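Copper-containing nitrite reductase (Hyphomicrobium denitrificans 1NES1, PDB 6TFO) reduces nitrite to nitric oxide at copper centres, with an additional tethered copper-binding cupredoxin domain, and works as a homotrimer. Local coordinates at the interface of chains A and B. Residues are numbered along the deposited sequence; one frame, centred on the assembly and turned at random. Chains: chain A/B, Copper-containing nitrite reductase.

Contact 1: the interface of chains A and B. Residues chain A 366, 393, 395, 419; chain B 227, 364, 380, 397-400.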
# COMPACT_ATOMS: atom_id res chain seq x y z
N SER A 366 -19.69 -24.64 23.49
CA SER A 366 -21.14 -24.93 23.60
C SER A 366 -21.33 -26.42 23.26
O SER A 366 -21.78 -26.73 22.14
CB SER A 366 -21.92 -23.98 22.72
OG SER A 366 -21.67 -22.64 23.13
N THR A 393 -27.43 -28.65 25.33
CA THR A 393 -26.12 -28.00 25.09
C THR A 393 -25.61 -27.34 26.38
O THR A 393 -26.40 -26.60 27.04
CB THR A 393 -26.26 -26.96 23.96
OG1 THR A 393 -26.75 -27.57 22.75
CG2 THR A 393 -24.95 -26.27 23.67
N SER A 395 -22.43 -24.92 28.10
CA SER A 395 -21.23 -24.03 28.14
C SER A 395 -20.19 -24.64 29.07
O SER A 395 -20.51 -24.81 30.24
CB SER A 395 -21.55 -22.63 28.58
OG SER A 395 -22.50 -22.04 27.73
N HIS A 419 -21.20 -25.81 19.55
CA HIS A 419 -22.38 -25.34 18.76
C HIS A 419 -22.17 -23.88 18.33
O HIS A 419 -23.13 -23.30 17.79
CB HIS A 419 -23.69 -25.56 19.54
CG HIS A 419 -24.84 -25.92 18.65
ND1 HIS A 419 -25.45 -25.01 17.83
CD2 HIS A 419 -25.48 -27.08 18.44
CE1 HIS A 419 -26.42 -25.59 17.16
NE2 HIS A 419 -26.47 -26.86 17.52
N HIS B 227 -33.05 -30.40 18.53
CA HIS B 227 -32.22 -30.77 19.71
C HIS B 227 -33.05 -31.67 20.63
O HIS B 227 -32.43 -32.32 21.50
CB HIS B 227 -31.65 -29.52 20.38
CG HIS B 227 -30.54 -28.90 19.59
ND1 HIS B 227 -29.72 -27.93 20.12
CD2 HIS B 227 -30.10 -29.13 18.34
CE1 HIS B 227 -28.82 -27.57 19.23
NE2 HIS B 227 -29.04 -28.29 18.13
N THR B 364 -22.58 -16.57 22.35
CA THR B 364 -23.29 -16.81 23.63
C THR B 364 -23.90 -15.49 24.11
O THR B 364 -23.18 -14.51 24.24
CB THR B 364 -22.33 -17.42 24.67
OG1 THR B 364 -21.87 -18.67 24.15
CG2 THR B 364 -22.95 -17.61 26.03
N LEU B 380 -29.70 -23.99 31.53
CA LEU B 380 -29.30 -24.82 30.37
C LEU B 380 -30.56 -25.36 29.70
O LEU B 380 -30.45 -26.33 28.93
CB LEU B 380 -28.35 -25.93 30.83
CG LEU B 380 -27.06 -25.44 31.52
CD1 LEU B 380 -26.13 -26.58 31.92
CD2 LEU B 380 -26.31 -24.46 30.61
N PRO B 397 -25.88 -20.41 25.36
CA PRO B 397 -24.97 -20.68 24.26
C PRO B 397 -25.72 -20.77 22.94
O PRO B 397 -26.93 -20.94 22.92
CB PRO B 397 -24.36 -22.05 24.61
CG PRO B 397 -25.45 -22.73 25.44
CD PRO B 397 -26.18 -21.61 26.16
N PRO B 398 -25.02 -20.66 21.80
CA PRO B 398 -25.61 -21.02 20.51
C PRO B 398 -26.00 -22.50 20.55
O PRO B 398 -25.27 -23.27 21.13
CB PRO B 398 -24.46 -20.77 19.52
CG PRO B 398 -23.21 -20.91 20.37
CD PRO B 398 -23.61 -20.27 21.68
N GLY B 399 -27.14 -22.85 19.95
CA GLY B 399 -27.75 -24.19 20.03
C GLY B 399 -28.26 -24.48 21.45
O GLY B 399 -28.51 -25.65 21.77
N GLY B 400 -28.38 -23.43 22.26
CA GLY B 400 -28.95 -23.47 23.61
C GLY B 400 -30.20 -22.61 23.70
O GLY B 400 -30.39 -21.68 22.86
O HOH W 1 -21.16 -21.21 25.38
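B:Pro397 and B:Pro398 run extended against chain A, and B:Gly399 then turns the backbone at positive phi, which lays its CA over a face of the A:His419 imidazole, 3.5 Å from the ring centroid. A:His419 and B:His227 meet tip to tip, their planes 72° apart in an edge-to-face pair. NE2 of A:His419 lies 3.0 Å from NE2 of B:His227, consistent with two ligands of one copper. These histidines come from neighbouring subunits and belong to the type 2 copper site, where copper nitrite reductases bind and reduce nitrite. A:Thr393 supplies the direct polar link: its OG1 hydroxyl donates to the carbonyl O of B:Gly399 at 2.8 Å, approaching from above the carbonyl plane, 52° out of it. With OG1 anti to its own carbonyl carbon (chi1 -57°), the other branch, CG2, is directed toward B:Pro397 and passes CG of that ring at 4.0 Å. The same B:Gly399 O lies at the edge of the B:His227 ring and takes a weak bond from ND1 at 3.1 Å, so one carbonyl both meets chain A and may help to set the rotation of a copper ligand. Alongside, CB of A:Ser366 rests on CB of B:Pro397. The hydroxyls of A:Ser366 and A:Ser395 turn to water 1, at 2.7 Å from A:Ser366 OG and 2.8 Å from A:Ser395 OG. OG1 of B:Thr364 reaches the water from the other subunit at 2.9 Å, so the water bridges hydroxyls of both subunits beside the proline. On chain A the site is formed by strands 365-370 and 393-396 and by the residue that follows strand 412-418; on chain B, mainly by the proline-glycine turn leading into strand 400-407, with B:His227 just after strand 225-226. The active-site copper is thereby set at the seam between two subunits of the trimer.

Contact 2: the interface of chains A and B. Residues chain A 29, 69, 71, 102, 425; chain B 266-267, 269-270, 318.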
# COMPACT_ATOMS: atom_id res chain seq x y z
N PRO A 29 -18.17 -32.49 5.29
CA PRO A 29 -18.18 -32.21 3.85
C PRO A 29 -16.75 -31.96 3.33
O PRO A 29 -15.95 -31.39 4.08
CB PRO A 29 -19.04 -30.94 3.74
CG PRO A 29 -18.91 -30.25 5.08
CD PRO A 29 -18.80 -31.40 6.07
N GLN A 69 -18.95 -29.13 -0.43
CA GLN A 69 -19.26 -27.73 -0.09
C GLN A 69 -18.32 -26.86 -0.92
O GLN A 69 -17.09 -27.06 -0.84
CB GLN A 69 -19.07 -27.47 1.40
CG GLN A 69 -19.48 -26.07 1.83
CD GLN A 69 -19.17 -25.82 3.29
OE1 GLN A 69 -19.44 -26.65 4.14
NE2 GLN A 69 -18.66 -24.64 3.61
N ASN A 71 -17.51 -22.89 -1.48
CA ASN A 71 -17.65 -21.48 -1.02
C ASN A 71 -17.22 -20.55 -2.16
O ASN A 71 -16.00 -20.56 -2.49
CB ASN A 71 -16.78 -21.23 0.21
CG ASN A 71 -17.02 -22.25 1.30
OD1 ASN A 71 -18.17 -22.52 1.67
ND2 ASN A 71 -15.94 -22.82 1.81
N THR A 102 -22.21 -20.02 -0.36
CA THR A 102 -21.80 -21.43 -0.27
C THR A 102 -23.01 -22.28 -0.66
O THR A 102 -24.17 -21.80 -0.48
CB THR A 102 -21.14 -21.75 1.07
OG1 THR A 102 -22.20 -22.07 1.97
CG2 THR A 102 -20.29 -20.61 1.60
N ASP A 425 -15.74 -25.45 10.53
CA ASP A 425 -14.87 -25.05 9.40
C ASP A 425 -13.43 -24.82 9.89
O ASP A 425 -12.63 -24.43 9.07
CB ASP A 425 -15.49 -23.84 8.69
CG ASP A 425 -16.92 -24.08 8.22
OD1 ASP A 425 -17.14 -25.09 7.56
OD2 ASP A 425 -17.79 -23.23 8.49
N PRO B 266 -25.11 -28.46 4.84
CA PRO B 266 -23.85 -27.70 4.82
C PRO B 266 -23.92 -26.50 3.87
O PRO B 266 -24.58 -26.58 2.84
CB PRO B 266 -22.82 -28.71 4.29
CG PRO B 266 -23.47 -30.07 4.47
CD PRO B 266 -24.96 -29.82 4.32
N SER B 267 -23.28 -25.36 4.19
CA SER B 267 -22.67 -25.00 5.45
C SER B 267 -23.77 -24.72 6.47
O SER B 267 -24.61 -23.82 6.25
CB SER B 267 -21.77 -23.77 5.28
OG SER B 267 -21.26 -23.27 6.52
N PRO B 269 -23.48 -23.40 9.52
CA PRO B 269 -23.35 -22.02 10.00
C PRO B 269 -24.02 -21.01 9.06
O PRO B 269 -24.59 -20.06 9.53
CB PRO B 269 -21.84 -21.78 10.07
CG PRO B 269 -21.24 -23.17 10.16
CD PRO B 269 -22.20 -24.10 9.43
N ASN B 270 -23.92 -21.24 7.75
CA ASN B 270 -24.49 -20.37 6.68
C ASN B 270 -26.02 -20.42 6.78
O ASN B 270 -26.66 -19.35 6.85
CB ASN B 270 -24.00 -20.77 5.28
CG ASN B 270 -24.40 -19.79 4.19
OD1 ASN B 270 -24.96 -18.73 4.45
ND2 ASN B 270 -24.11 -20.13 2.95
N TYR B 318 -18.20 -14.53 3.71
CA TYR B 318 -17.77 -15.87 4.18
C TYR B 318 -16.61 -15.73 5.17
O TYR B 318 -16.63 -16.40 6.18
CB TYR B 318 -17.39 -16.84 3.06
CG TYR B 318 -17.32 -18.27 3.52
CD1 TYR B 318 -18.47 -18.91 3.99
CD2 TYR B 318 -16.13 -18.98 3.56
CE1 TYR B 318 -18.43 -20.22 4.46
CE2 TYR B 318 -16.08 -20.29 4.02
CZ TYR B 318 -17.23 -20.91 4.48
OH TYR B 318 -17.23 -22.20 4.96
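B:Tyr318 lays one face of its phenol against A:Asn71 and A:Thr102, at the docking surface between the tethered cupredoxin domain of chain A and chain B. CB, at the start of the helix that begins at residue 318, sends CG anti to the backbone N (chi1 -164°), carrying the ring across to the other subunit. Along one rim, CD1 and CE1 sit over the methyl CG2 of A:Thr102, with CE1 at 3.4 Å from it. On the opposite rim CE2 lies over the amide of A:Asn71, and CZ stands 3.5 Å from its CG; amide and ring planes are 27° apart, a slightly splayed stack. At the tip, the phenol OH comes to 3.7 Å from OD2 of A:Asp425, whose carboxylate lies across the other face of the phenol plane, beyond the ring. A:Thr102 also uses its hydroxyl: OG1 stands between the backbone N and carbonyl carbon and accepts a bond from the amide ND2 of B:Asn270 at 2.9 Å, tip to tip. B:Asn270 belongs to helix 268-274 and directly precedes B:His271, a type 1 copper ligand, which places this docking surface beside an electron-transfer centre. B:Ser267 packs its CB against the A:Gln69 amide, at 3.6 Å from NE2. The rotation of that amide is fixed by a straight bond within chain A: NE2 donates in its own plane to a lone pair of A:Asn71 OD1 at 2.9 Å (172° at H). The phenol OH of B:Tyr318, 3.1 Å from A:Gln69 NE2, lies nearly in line with the CD-NE2 bond, so neither N-H points straight at it and any hydrogen bond is at best weak.

The centres of contact 1 and contact 2 lie about 20 Å apart on one A-B interface, and they have no residue in common. On chain A, A:His419 of contact 1 and A:Asp425 of contact 2 are close in sequence, the latter in 3-10 helix 421-426. Contact 1 belongs to the catalytic copper, contact 2 to the extra cupredoxin domain. The interface thus joins subunits at the active site and holds a tethered domain against a neighbour, an arrangement that may serve electron delivery between chains.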